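Local structure of hypothetical protein (Staphylococcus aureus subsp. aureus, 1QYI) at residues 184-187 against 193-196; 109-114 against 170-175; 273-278 against 300-305; 326-331 against 357-362. The protein is of unknown function but probably acts as a hydrolase of the haloacid dehalogenase (HAD) superfamily, with an α/β core domain and a helical second domain. All coordinates share one frame; numbering follows the deposited sequence.

Contact 1 of 4, residues 184-187 against 193-196; sequences WYLG and DVEK
Leu186 and Val194 form the central apolar part of this contact: the CD1 methyl of Leu186 comes against the branch point of Val194, nearest CB at 3.9 Å and then CG1, and the two side chains cross at about a right angle. With CG anti to its carbonyl carbon (chi1 -49°), Leu186 sends CD1 across to the short valine, whose branching at CB offers a broad apolar surface close to the backbone. The same methyl also meets a polar neighbour: Glu195 OE2 stands 4.2 Å from Leu186 CD1, a van der Waals contact in which the carboxylate skirts the leucine.

The backbone explains how residues eight apart can touch. Their CA atoms are 8.4 Å apart, whereas a straight α-helix would rise about 12 Å over that interval. The path must therefore bend, and Gly187, with phi 91°, adopts backbone angles that a residue with a side chain would find hard to reach. At the far end Lys196, also of positive phi, is the first residue to leave the helical course.

Leu186 and Val194 both rest on Thr243 of helix 242-252, while Tyr185 and Trp184 reach Val21 of helix 16-31, so this portion of helix 172-195 packs against two other helices.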
loop_
_atom_site.group_PDB
_atom_site.type_symbol
_atom_site.label_atom_id
_atom_site.label_comp_id
_atom_site.label_asym_id
_atom_site.label_seq_id
_atom_site.Cartn_x
_atom_site.Cartn_y
_atom_site.Cartn_z
ATOM N N TRP A 184 -7.146 8.960 6.908
ATOM C CA TRP A 184 -6.811 9.741 5.731
ATOM C C TRP A 184 -7.268 8.973 4.487
ATOM O O TRP A 184 -7.941 9.518 3.616
ATOM C CB TRP A 184 -5.299 9.947 5.674
ATOM C CG TRP A 184 -4.812 11.292 6.170
ATOM C CD1 TRP A 184 -3.703 11.540 6.926
ATOM C CD2 TRP A 184 -5.373 12.570 5.841
ATOM N NE1 TRP A 184 -3.533 12.901 7.076
ATOM C CE2 TRP A 184 -4.533 13.552 6.414
ATOM C CE3 TRP A 184 -6.487 12.979 5.097
ATOM C CZ2 TRP A 184 -4.785 14.913 6.287
ATOM C CZ3 TRP A 184 -6.739 14.332 4.968
ATOM C CH2 TRP A 184 -5.878 15.288 5.557
ATOM N N TYR A 185 -6.912 7.694 4.430
ATOM C CA TYR A 185 -7.250 6.854 3.294
ATOM C C TYR A 185 -8.709 6.406 3.208
ATOM O O TYR A 185 -9.410 6.762 2.259
ATOM C CB TYR A 185 -6.333 5.631 3.274
ATOM C CG TYR A 185 -6.189 4.958 1.920
ATOM C CD1 TYR A 185 -7.188 4.128 1.412
ATOM C CD2 TYR A 185 -5.038 5.145 1.155
ATOM C CE1 TYR A 185 -7.037 3.495 0.173
ATOM C CE2 TYR A 185 -4.877 4.526 -0.074
ATOM C CZ TYR A 185 -5.874 3.701 -0.558
ATOM O OH TYR A 185 -5.686 3.066 -1.760
ATOM N N LEU A 186 -9.167 5.621 4.178
ATOM C CA LEU A 186 -10.548 5.129 4.153
ATOM C C LEU A 186 -11.574 6.221 4.409
ATOM O O LEU A 186 -12.720 6.122 3.965
ATOM C CB LEU A 186 -10.739 4.026 5.194
ATOM C CG LEU A 186 -9.703 2.899 5.202
ATOM C CD1 LEU A 186 -9.876 2.079 6.468
ATOM C CD2 LEU A 186 -9.840 2.028 3.953
ATOM N N GLY A 187 -11.162 7.268 5.113
ATOM C CA GLY A 187 -12.095 8.328 5.443
ATOM C C GLY A 187 -12.712 7.987 6.790
ATOM O O GLY A 187 -12.700 6.831 7.196
ATOM N N ASP A 193 -15.886 1.677 10.538
ATOM C CA ASP A 193 -16.383 0.349 10.192
ATOM C C ASP A 193 -15.302 -0.704 9.930
ATOM O O ASP A 193 -15.498 -1.877 10.235
ATOM C CB ASP A 193 -17.305 0.418 8.980
ATOM C CG ASP A 193 -18.166 -0.819 8.852
ATOM O OD1 ASP A 193 -18.854 -1.161 9.849
ATOM O OD2 ASP A 193 -18.157 -1.449 7.767
ATOM N N VAL A 194 -14.170 -0.287 9.371
ATOM C CA VAL A 194 -13.091 -1.210 9.080
ATOM C C VAL A 194 -12.143 -1.382 10.259
ATOM O O VAL A 194 -11.800 -2.496 10.633
ATOM C CB VAL A 194 -12.277 -0.730 7.859
ATOM C CG1 VAL A 194 -11.125 -1.685 7.586
ATOM C CG2 VAL A 194 -13.176 -0.630 6.636
ATOM N N GLU A 195 -11.715 -0.271 10.838
ATOM C CA GLU A 195 -10.801 -0.305 11.968
ATOM C C GLU A 195 -11.504 -0.555 13.312
ATOM O O GLU A 195 -10.866 -0.954 14.290
ATOM C CB GLU A 195 -10.021 1.004 12.026
ATOM C CG GLU A 195 -9.127 1.247 10.824
ATOM C CD GLU A 195 -8.188 0.095 10.568
ATOM O OE1 GLU A 195 -7.846 -0.610 11.533
ATOM O OE2 GLU A 195 -7.789 -0.114 9.405
ATOM N N LYS A 196 -12.816 -0.334 13.354
ATOM C CA LYS A 196 -13.591 -0.546 14.575
ATOM C C LYS A 196 -13.135 0.408 15.666
ATOM O O LYS A 196 -13.056 0.036 16.836
ATOM C CB LYS A 196 -13.459 -1.999 15.053
ATOM C CG LYS A 196 -14.496 -2.944 14.449
ATOM C CD LYS A 196 -14.449 -2.950 12.927
ATOM C CE LYS A 196 -15.604 -3.767 12.337
ATOM N NZ LYS A 196 -16.943 -3.135 12.506
#

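Contact 2 of 4, residues 109-114 against 170-175; sequences EPVELK and KGALWT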
loop_
_atom_site.group_PDB
_atom_site.type_symbol
_atom_site.label_atom_id
_atom_site.label_comp_id
_atom_site.label_asym_id
_atom_site.label_seq_id
_atom_site.Cartn_x
_atom_site.Cartn_y
_atom_site.Cartn_z
ATOM N N GLU A 109 0.724 9.231 30.258
ATOM C CA GLU A 109 -0.282 9.656 29.293
ATOM C C GLU A 109 0.061 9.175 27.890
ATOM O O GLU A 109 1.227 8.962 27.561
ATOM C CB GLU A 109 -0.436 11.177 29.297
ATOM C CG GLU A 109 -1.002 11.753 30.595
ATOM C CD GLU A 109 -1.155 13.269 30.542
ATOM O OE1 GLU A 109 -0.130 13.970 30.353
ATOM O OE2 GLU A 109 -2.300 13.758 30.692
ATOM N N PRO A 110 -0.958 8.995 27.038
ATOM C CA PRO A 110 -0.735 8.530 25.663
ATOM C C PRO A 110 0.134 9.492 24.847
ATOM O O PRO A 110 0.013 10.711 24.985
ATOM C CB PRO A 110 -2.155 8.396 25.115
ATOM C CG PRO A 110 -2.896 9.464 25.858
ATOM C CD PRO A 110 -2.378 9.319 27.261
ATOM N N VAL A 111 1.013 8.931 24.015
ATOM C CA VAL A 111 1.921 9.719 23.178
ATOM C C VAL A 111 1.205 10.769 22.356
ATOM O O VAL A 111 1.745 11.842 22.088
ATOM C CB VAL A 111 2.737 8.830 22.205
ATOM C CG1 VAL A 111 3.887 8.173 22.947
ATOM C CG2 VAL A 111 1.839 7.776 21.567
ATOM N N GLU A 112 -0.013 10.458 21.945
ATOM C CA GLU A 112 -0.787 11.401 21.167
ATOM C C GLU A 112 -0.942 12.711 21.939
ATOM O O GLU A 112 -0.791 13.791 21.373
ATOM C CB GLU A 112 -2.147 10.793 20.841
ATOM C CG GLU A 112 -3.145 11.774 20.278
ATOM C CD GLU A 112 -4.301 11.076 19.608
ATOM O OE1 GLU A 112 -4.837 10.113 20.198
ATOM O OE2 GLU A 112 -4.672 11.498 18.493
ATOM N N LEU A 113 -1.224 12.616 23.233
ATOM C CA LEU A 113 -1.387 13.810 24.053
ATOM C C LEU A 113 -0.039 14.347 24.522
ATOM O O LEU A 113 0.100 15.542 24.765
ATOM C CB LEU A 113 -2.275 13.501 25.259
ATOM C CG LEU A 113 -3.692 13.001 24.933
ATOM C CD1 LEU A 113 -4.344 12.502 26.204
ATOM C CD2 LEU A 113 -4.530 14.115 24.296
ATOM N N LYS A 114 0.952 13.469 24.652
ATOM C CA LYS A 114 2.276 13.896 25.082
ATOM C C LYS A 114 2.973 14.673 23.967
ATOM O O LYS A 114 3.906 15.446 24.216
ATOM C CB LYS A 114 3.131 12.697 25.502
ATOM C CG LYS A 114 2.624 12.016 26.776
ATOM C CD LYS A 114 3.626 11.027 27.363
ATOM C CE LYS A 114 3.954 9.888 26.408
ATOM N NZ LYS A 114 4.952 8.956 27.023
ATOM N N LYS A 170 4.841 -1.578 15.674
ATOM C CA LYS A 170 3.520 -1.857 16.227
ATOM C C LYS A 170 3.367 -1.254 17.631
ATOM O O LYS A 170 2.505 -1.668 18.410
ATOM C CB LYS A 170 3.283 -3.373 16.273
ATOM C CG LYS A 170 2.982 -4.023 14.922
ATOM C CD LYS A 170 1.511 -3.859 14.557
ATOM C CE LYS A 170 1.168 -4.541 13.234
ATOM N NZ LYS A 170 1.603 -5.971 13.197
ATOM N N GLY A 171 4.201 -0.266 17.946
ATOM C CA GLY A 171 4.138 0.375 19.250
ATOM C C GLY A 171 2.989 1.357 19.359
ATOM O O GLY A 171 2.196 1.500 18.429
ATOM N N ALA A 172 2.887 2.034 20.498
ATOM C CA ALA A 172 1.818 3.000 20.682
ATOM C C ALA A 172 1.926 4.111 19.636
ATOM O O ALA A 172 0.920 4.525 19.057
ATOM C CB ALA A 172 1.868 3.591 22.093
ATOM N N LEU A 173 3.143 4.596 19.392
ATOM C CA LEU A 173 3.346 5.652 18.402
ATOM C C LEU A 173 3.041 5.102 17.010
ATOM O O LEU A 173 2.449 5.792 16.182
ATOM C CB LEU A 173 4.795 6.157 18.427
ATOM C CG LEU A 173 5.151 7.581 17.954
ATOM C CD1 LEU A 173 6.500 7.514 17.272
ATOM C CD2 LEU A 173 4.108 8.157 17.007
ATOM N N TRP A 174 3.450 3.859 16.760
ATOM C CA TRP A 174 3.227 3.223 15.465
ATOM C C TRP A 174 1.732 3.073 15.194
ATOM O O TRP A 174 1.272 3.214 14.059
ATOM C CB TRP A 174 3.881 1.839 15.422
ATOM C CG TRP A 174 3.851 1.208 14.052
ATOM C CD1 TRP A 174 4.796 1.329 13.077
ATOM C CD2 TRP A 174 2.794 0.413 13.493
ATOM N NE1 TRP A 174 4.405 0.657 11.948
ATOM C CE2 TRP A 174 3.197 0.080 12.175
ATOM C CE3 TRP A 174 1.575 -0.059 13.977
ATOM C CZ2 TRP A 174 2.377 -0.706 11.325
ATOM C CZ3 TRP A 174 0.775 -0.832 13.131
ATOM C CH2 TRP A 174 1.188 -1.155 11.824
ATOM N N THR A 175 0.988 2.768 16.255
ATOM C CA THR A 175 -0.456 2.605 16.185
ATOM C C THR A 175 -1.120 3.941 15.878
ATOM O O THR A 175 -2.068 4.004 15.102
ATOM C CB THR A 175 -0.987 2.018 17.514
ATOM O OG1 THR A 175 -0.363 0.750 17.737
ATOM C CG2 THR A 175 -2.495 1.824 17.477
#
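Val111 points its CG2 methyl at the first turn of the helix that begins with Ala172. CG2 lies 4.2 Å from Ala172 CB and 4.1 Å from Leu173 N, so it touches backbone as much as side chain. CG2 sits between the backbone N and the carbonyl carbon of Val111, with CG1 turned beside the N, and this puts CG2 on the side facing Ala172. Small Ala172 lets the backbones approach, the CA atoms of Val111 and Leu173 being 6.4 Å apart.

Around this centre, the larger side chain of Leu173 turns to Phe82, Phe85 and Ser86 of helix 77-93, and Val111 also packs on Leu166. Both helices are set by their starts. Pro110 is the N-cap residue before helix 111-115, a place where its missing N-H costs nothing, and its carbonyl O accepts from Lys114 N. Gly171 is the N-cap of helix 172-195, and its O is gripped twice: by Thr175 N at 2.8 Å and, from the opposite face of the carbonyl plane, by Thr175 OG1 at 2.8 Å. Farther out, Glu112 forms a salt bridge with Arg200, and Trp174 NE1 hydrogen-bonds Asp79 OD1 while its ring stands edge-to-face with Phe82.

The arrangement is a meeting of two helix N-termini in the all-helical part of the chain between strands 3-6 and 233-237, consistent with the cap domain inserted into many HAD proteins.

Contact 3 of 4, residues 273-278 against 300-305; sequences ENMYPQ and DKYESY
Met275, present as selenomethionine, brings its terminal methyl to the ring of Tyr302, with CE 3.3 Å from CD2. Its side chain runs out extended at chi2 and then bends at chi3 (-108°), turning CE toward the tyrosine; SE lies 5.3 Å from the ring centroid, well off the ring normal. A long, flexible, unbranched side chain suits such an oblique approach.

Tyr276, the first residue past the helical course, crosses both partners at about a right angle. Its CE2 meets Tyr302 CB at 4.2 Å, while its OH lies 3.5 Å from Glu303 CB. Glu303 has CG anti to the backbone N (chi1 -173°) and continues extended, which carries the carboxylate back along the Tyr276 ring: OE2 comes 3.5 Å from CE1, the ring and carboxylate planes being 35° apart. The aliphatic stem thus packs on the phenol while the charged end stays at the exterior.

The hydroxyl of Tyr302 is engaged by Asn297 OD1, and its ring lies edge-to-face with Phe288, which together fix the surface that Met275 meets. The result is a Met-aromatic contact joining the end of helix 266-275 to the start of helix 302-307, on the periphery of the Rossmann-like α/β domain.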
loop_
_atom_site.group_PDB
_atom_site.type_symbol
_atom_site.label_atom_id
_atom_site.label_comp_id
_atom_site.label_asym_id
_atom_site.label_seq_id
_atom_site.Cartn_x
_atom_site.Cartn_y
_atom_site.Cartn_z
ATOM N N GLU A 273 -5.581 -18.186 5.944
ATOM C CA GLU A 273 -4.430 -18.528 6.776
ATOM C C GLU A 273 -4.834 -18.832 8.215
ATOM O O GLU A 273 -4.205 -19.643 8.893
ATOM C CB GLU A 273 -3.397 -17.394 6.751
ATOM C CG GLU A 273 -2.838 -17.099 5.362
ATOM C CD GLU A 273 -1.889 -15.907 5.339
ATOM O OE1 GLU A 273 -2.186 -14.882 5.998
ATOM O OE2 GLU A 273 -0.853 -15.991 4.639
ATOM N N ASN A 274 -5.884 -18.173 8.684
ATOM C CA ASN A 274 -6.360 -18.398 10.038
ATOM C C ASN A 274 -7.021 -19.768 10.179
ATOM O O ASN A 274 -6.980 -20.366 11.246
ATOM C CB ASN A 274 -7.320 -17.277 10.447
ATOM C CG ASN A 274 -6.588 -15.975 10.752
ATOM O OD1 ASN A 274 -5.627 -15.965 11.522
ATOM N ND2 ASN A 274 -7.041 -14.874 10.157
HETATM N N MSE A 275 -7.625 -20.263 9.100
HETATM C CA MSE A 275 -8.266 -21.575 9.109
HETATM C C MSE A 275 -7.219 -22.666 8.966
HETATM O O MSE A 275 -7.360 -23.748 9.527
HETATM C CB MSE A 275 -9.239 -21.704 7.949
HETATM C CG MSE A 275 -10.436 -20.798 8.033
HETATM SE SE MSE A 275 -11.506 -20.945 6.433
HETATM C CE MSE A 275 -11.111 -19.247 5.648
ATOM N N TYR A 276 -6.177 -22.372 8.193
ATOM C CA TYR A 276 -5.091 -23.313 7.948
ATOM C C TYR A 276 -3.762 -22.602 8.180
ATOM O O TYR A 276 -3.025 -22.319 7.237
ATOM C CB TYR A 276 -5.155 -23.824 6.505
ATOM C CG TYR A 276 -6.521 -24.326 6.104
ATOM C CD1 TYR A 276 -6.976 -25.586 6.501
ATOM C CD2 TYR A 276 -7.383 -23.518 5.369
ATOM C CE1 TYR A 276 -8.265 -26.020 6.176
ATOM C CE2 TYR A 276 -8.663 -23.937 5.043
ATOM C CZ TYR A 276 -9.100 -25.184 5.447
ATOM O OH TYR A 276 -10.381 -25.578 5.139
ATOM N N PRO A 277 -3.442 -22.296 9.445
ATOM C CA PRO A 277 -2.187 -21.611 9.771
ATOM C C PRO A 277 -0.919 -22.294 9.258
ATOM O O PRO A 277 -0.053 -21.638 8.688
ATOM C CB PRO A 277 -2.235 -21.513 11.296
ATOM C CG PRO A 277 -3.101 -22.678 11.692
ATOM C CD PRO A 277 -4.198 -22.606 10.671
ATOM N N GLN A 278 -0.807 -23.605 9.454
ATOM C CA GLN A 278 0.372 -24.321 8.990
ATOM C C GLN A 278 0.400 -24.465 7.477
ATOM O O GLN A 278 1.132 -25.294 6.943
ATOM C CB GLN A 278 0.453 -25.704 9.636
ATOM C CG GLN A 278 0.862 -25.669 11.098
ATOM C CD GLN A 278 2.096 -24.815 11.321
ATOM O OE1 GLN A 278 3.086 -24.930 10.590
ATOM N NE2 GLN A 278 2.049 -23.954 12.338
ATOM N N ASP A 300 -15.448 -22.670 2.233
ATOM C CA ASP A 300 -15.518 -24.113 2.130
ATOM C C ASP A 300 -14.695 -24.734 1.027
ATOM O O ASP A 300 -14.601 -25.957 0.931
ATOM C CB ASP A 300 -16.975 -24.541 1.969
ATOM C CG ASP A 300 -17.867 -23.971 3.049
ATOM O OD1 ASP A 300 -17.478 -24.026 4.237
ATOM O OD2 ASP A 300 -18.962 -23.474 2.715
ATOM N N LYS A 301 -14.090 -23.911 0.187
ATOM C CA LYS A 301 -13.299 -24.452 -0.914
ATOM C C LYS A 301 -11.842 -24.061 -0.798
ATOM O O LYS A 301 -11.012 -24.508 -1.580
ATOM C CB LYS A 301 -13.862 -23.947 -2.236
ATOM C CG LYS A 301 -15.370 -24.004 -2.306
ATOM C CD LYS A 301 -15.847 -23.286 -3.538
ATOM C CE LYS A 301 -17.318 -22.947 -3.453
ATOM N NZ LYS A 301 -17.597 -21.699 -4.220
ATOM N N TYR A 302 -11.538 -23.239 0.197
ATOM C CA TYR A 302 -10.182 -22.772 0.413
ATOM C C TYR A 302 -9.130 -23.868 0.453
ATOM O O TYR A 302 -8.130 -23.795 -0.260
ATOM C CB TYR A 302 -10.132 -21.944 1.689
ATOM C CG TYR A 302 -10.683 -20.551 1.507
ATOM C CD1 TYR A 302 -11.496 -20.235 0.421
ATOM C CD2 TYR A 302 -10.421 -19.559 2.440
ATOM C CE1 TYR A 302 -12.033 -18.963 0.269
ATOM C CE2 TYR A 302 -10.954 -18.286 2.302
ATOM C CZ TYR A 302 -11.763 -17.994 1.215
ATOM O OH TYR A 302 -12.316 -16.742 1.094
ATOM N N GLU A 303 -9.360 -24.886 1.272
ATOM C CA GLU A 303 -8.419 -25.989 1.399
ATOM C C GLU A 303 -8.022 -26.578 0.056
ATOM O O GLU A 303 -6.869 -26.961 -0.151
ATOM C CB GLU A 303 -9.020 -27.091 2.265
ATOM C CG GLU A 303 -8.049 -28.207 2.601
ATOM C CD GLU A 303 -8.555 -29.061 3.741
ATOM O OE1 GLU A 303 -9.686 -29.585 3.624
ATOM O OE2 GLU A 303 -7.824 -29.210 4.747
ATOM N N SER A 304 -8.979 -26.658 -0.856
ATOM C CA SER A 304 -8.695 -27.219 -2.164
ATOM C C SER A 304 -7.866 -26.250 -2.988
ATOM O O SER A 304 -7.067 -26.660 -3.831
ATOM C CB SER A 304 -9.994 -27.555 -2.901
ATOM O OG SER A 304 -10.787 -26.400 -3.128
ATOM N N TYR A 305 -8.054 -24.959 -2.735
ATOM C CA TYR A 305 -7.313 -23.936 -3.459
ATOM C C TYR A 305 -5.850 -23.922 -3.026
ATOM O O TYR A 305 -4.985 -23.402 -3.733
ATOM C CB TYR A 305 -7.938 -22.559 -3.222
ATOM C CG TYR A 305 -9.386 -22.412 -3.674
ATOM C CD1 TYR A 305 -9.987 -23.350 -4.506
ATOM C CD2 TYR A 305 -10.140 -21.313 -3.284
ATOM C CE1 TYR A 305 -11.310 -23.197 -4.936
ATOM C CE2 TYR A 305 -11.457 -21.145 -3.706
ATOM C CZ TYR A 305 -12.038 -22.092 -4.530
ATOM O OH TYR A 305 -13.344 -21.944 -4.932
#

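Contact 4 of 4, residues 326-331 against 357-362; sequences ADLLSA and HHADYV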
loop_
_atom_site.group_PDB
_atom_site.type_symbol
_atom_site.label_atom_id
_atom_site.label_comp_id
_atom_site.label_asym_id
_atom_site.label_seq_id
_atom_site.Cartn_x
_atom_site.Cartn_y
_atom_site.Cartn_z
ATOM N N ALA A 326 5.293 -11.712 -9.395
ATOM C CA ALA A 326 4.649 -12.680 -8.512
ATOM C C ALA A 326 3.378 -13.248 -9.150
ATOM O O ALA A 326 2.968 -14.359 -8.828
ATOM C CB ALA A 326 4.320 -12.040 -7.168
ATOM N N ASP A 327 2.752 -12.490 -10.049
ATOM C CA ASP A 327 1.542 -12.956 -10.721
ATOM C C ASP A 327 1.903 -13.846 -11.899
ATOM O O ASP A 327 1.136 -14.732 -12.295
ATOM C CB ASP A 327 0.698 -11.776 -11.207
ATOM C CG ASP A 327 -0.047 -11.102 -10.078
ATOM O OD1 ASP A 327 -0.569 -11.829 -9.217
ATOM O OD2 ASP A 327 -0.127 -9.857 -10.040
ATOM N N LEU A 328 3.077 -13.599 -12.465
ATOM C CA LEU A 328 3.562 -14.375 -13.596
ATOM C C LEU A 328 3.820 -15.822 -13.158
ATOM O O LEU A 328 3.409 -16.762 -13.836
ATOM C CB LEU A 328 4.836 -13.723 -14.152
ATOM C CG LEU A 328 5.559 -14.451 -15.286
ATOM C CD1 LEU A 328 6.211 -13.451 -16.229
ATOM C CD2 LEU A 328 6.590 -15.383 -14.670
ATOM N N LEU A 329 4.489 -15.989 -12.019
ATOM C CA LEU A 329 4.789 -17.308 -11.473
ATOM C C LEU A 329 3.502 -18.026 -11.050
ATOM O O LEU A 329 3.407 -19.249 -11.156
ATOM C CB LEU A 329 5.755 -17.171 -10.289
ATOM C CG LEU A 329 7.283 -17.254 -10.499
ATOM C CD1 LEU A 329 7.719 -16.628 -11.811
ATOM C CD2 LEU A 329 7.965 -16.569 -9.323
ATOM N N SER A 330 2.510 -17.270 -10.577
ATOM C CA SER A 330 1.228 -17.860 -10.179
ATOM C C SER A 330 0.511 -18.414 -11.408
ATOM O O SER A 330 -0.241 -19.378 -11.307
ATOM C CB SER A 330 0.319 -16.819 -9.511
ATOM O OG SER A 330 0.773 -16.458 -8.216
ATOM N N ALA A 331 0.723 -17.795 -12.566
ATOM C CA ALA A 331 0.081 -18.270 -13.789
ATOM C C ALA A 331 0.847 -19.480 -14.325
ATOM O O ALA A 331 0.248 -20.486 -14.693
ATOM C CB ALA A 331 0.032 -17.155 -14.835
ATOM N N HIS A 357 11.496 -14.045 -17.820
ATOM C CA HIS A 357 10.721 -15.022 -17.060
ATOM C C HIS A 357 9.730 -15.760 -17.946
ATOM O O HIS A 357 8.852 -16.468 -17.455
ATOM C CB HIS A 357 9.996 -14.352 -15.888
ATOM C CG HIS A 357 10.823 -14.271 -14.641
ATOM N ND1 HIS A 357 11.123 -15.373 -13.876
ATOM C CD2 HIS A 357 11.433 -13.217 -14.042
ATOM C CE1 HIS A 357 11.883 -15.007 -12.855
ATOM N NE2 HIS A 357 12.084 -13.704 -12.937
ATOM N N HIS A 358 9.894 -15.594 -19.255
ATOM C CA HIS A 358 9.046 -16.238 -20.255
ATOM C C HIS A 358 7.580 -15.859 -20.112
ATOM O O HIS A 358 6.722 -16.723 -19.933
ATOM C CB HIS A 358 9.170 -17.766 -20.175
ATOM C CG HIS A 358 10.574 -18.254 -19.993
ATOM N ND1 HIS A 358 11.122 -18.488 -18.747
ATOM C CD2 HIS A 358 11.541 -18.541 -20.893
ATOM C CE1 HIS A 358 12.369 -18.902 -18.892
ATOM N NE2 HIS A 358 12.651 -18.944 -20.180
ATOM N N ALA A 359 7.291 -14.566 -20.176
ATOM C CA ALA A 359 5.916 -14.105 -20.071
ATOM C C ALA A 359 5.272 -14.337 -21.428
ATOM O O ALA A 359 5.812 -13.929 -22.461
ATOM C CB ALA A 359 5.875 -12.630 -19.704
ATOM N N ASP A 360 4.122 -15.002 -21.424
ATOM C CA ASP A 360 3.413 -15.309 -22.668
ATOM C C ASP A 360 3.281 -14.079 -23.566
ATOM O O ASP A 360 3.557 -14.151 -24.764
ATOM C CB ASP A 360 2.033 -15.898 -22.352
ATOM C CG ASP A 360 2.126 -17.204 -21.603
ATOM O OD1 ASP A 360 2.710 -18.155 -22.168
ATOM O OD2 ASP A 360 1.624 -17.286 -20.461
ATOM N N TYR A 361 2.857 -12.958 -22.987
ATOM C CA TYR A 361 2.709 -11.720 -23.739
ATOM C C TYR A 361 3.054 -10.552 -22.850
ATOM O O TYR A 361 3.017 -10.657 -21.631
ATOM C CB TYR A 361 1.272 -11.542 -24.238
ATOM C CG TYR A 361 0.744 -12.738 -24.964
ATOM C CD1 TYR A 361 0.127 -13.772 -24.270
ATOM C CD2 TYR A 361 0.890 -12.860 -26.339
ATOM C CE1 TYR A 361 -0.331 -14.898 -24.926
ATOM C CE2 TYR A 361 0.434 -13.985 -27.004
ATOM C CZ TYR A 361 -0.177 -15.001 -26.291
ATOM O OH TYR A 361 -0.650 -16.121 -26.933
ATOM N N VAL A 362 3.408 -9.438 -23.471
ATOM C CA VAL A 362 3.720 -8.234 -22.725
ATOM C C VAL A 362 3.023 -7.086 -23.456
ATOM O O VAL A 362 3.218 -6.886 -24.653
ATOM C CB VAL A 362 5.248 -8.000 -22.641
ATOM C CG1 VAL A 362 5.542 -6.684 -21.938
ATOM C CG2 VAL A 362 5.902 -9.142 -21.878
#
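Leu328 spreads both methyls over the turn at 357-359, and these apolar contacts carry most of the interface. CD1 lies 3.6 Å from Ala359 CB, and CD2 is 3.8 Å from His357 CB and 3.7 Å from His357 O. With CG anti to its backbone N (chi1 176°), the leucine reaches out from helix 325-334 so that its fork takes in both residues; compact Ala359 allows the close approach. Leu329 adds a lighter touch from the exposed side, its CD1 4.2 Å from His357 ND1.

Polar contacts secure the turn itself. His357 O accepts a hydrogen bond from Gln332 NE2 of the same helix 325-334. His358, with positive phi, is the C-prime residue of the Schellman motif that ends helix 351-356. Asp360 OD1 then forms a salt bridge with Lys315 NZ, and its OD2 accepts a hydrogen bond from the backbone N of Phe338, tying the entry of strand 361-363 to its neighbour.

Leu328 and Ala359 both pack on Phe338 of strand 337-341. This helix-on-sheet layering, with parallel strands joined by helical crossovers, is characteristic of the Rossmann-like HAD core; Asp327, salt-bridged to Lys284, probably belongs to its acidic motif IV (GDxxxD), with Lys284 as the likely motif III lysine.

How the contacts relate
Contacts 1 and 2 both use helix 172-195 in the helical part of the chain, contact 2 at its start and contact 1 toward its end, with nearest atoms about 8 Å apart. Contacts 3 and 4 belong to the α/β part, and contact 4 lies across the chain's centre from contacts 1 and 2. Val111 and Leu173 make contact 2 a buried one, whereas the others are partly buried, with charged or polar groups at their margins. Contacts 1, 2 and 4 depend mainly on aliphatic methyls; contact 3 instead uses aromatic rings and selenium. Contact 4 alone sets a helix against the approach to a sheet strand, the others pairing helical segments or their ends.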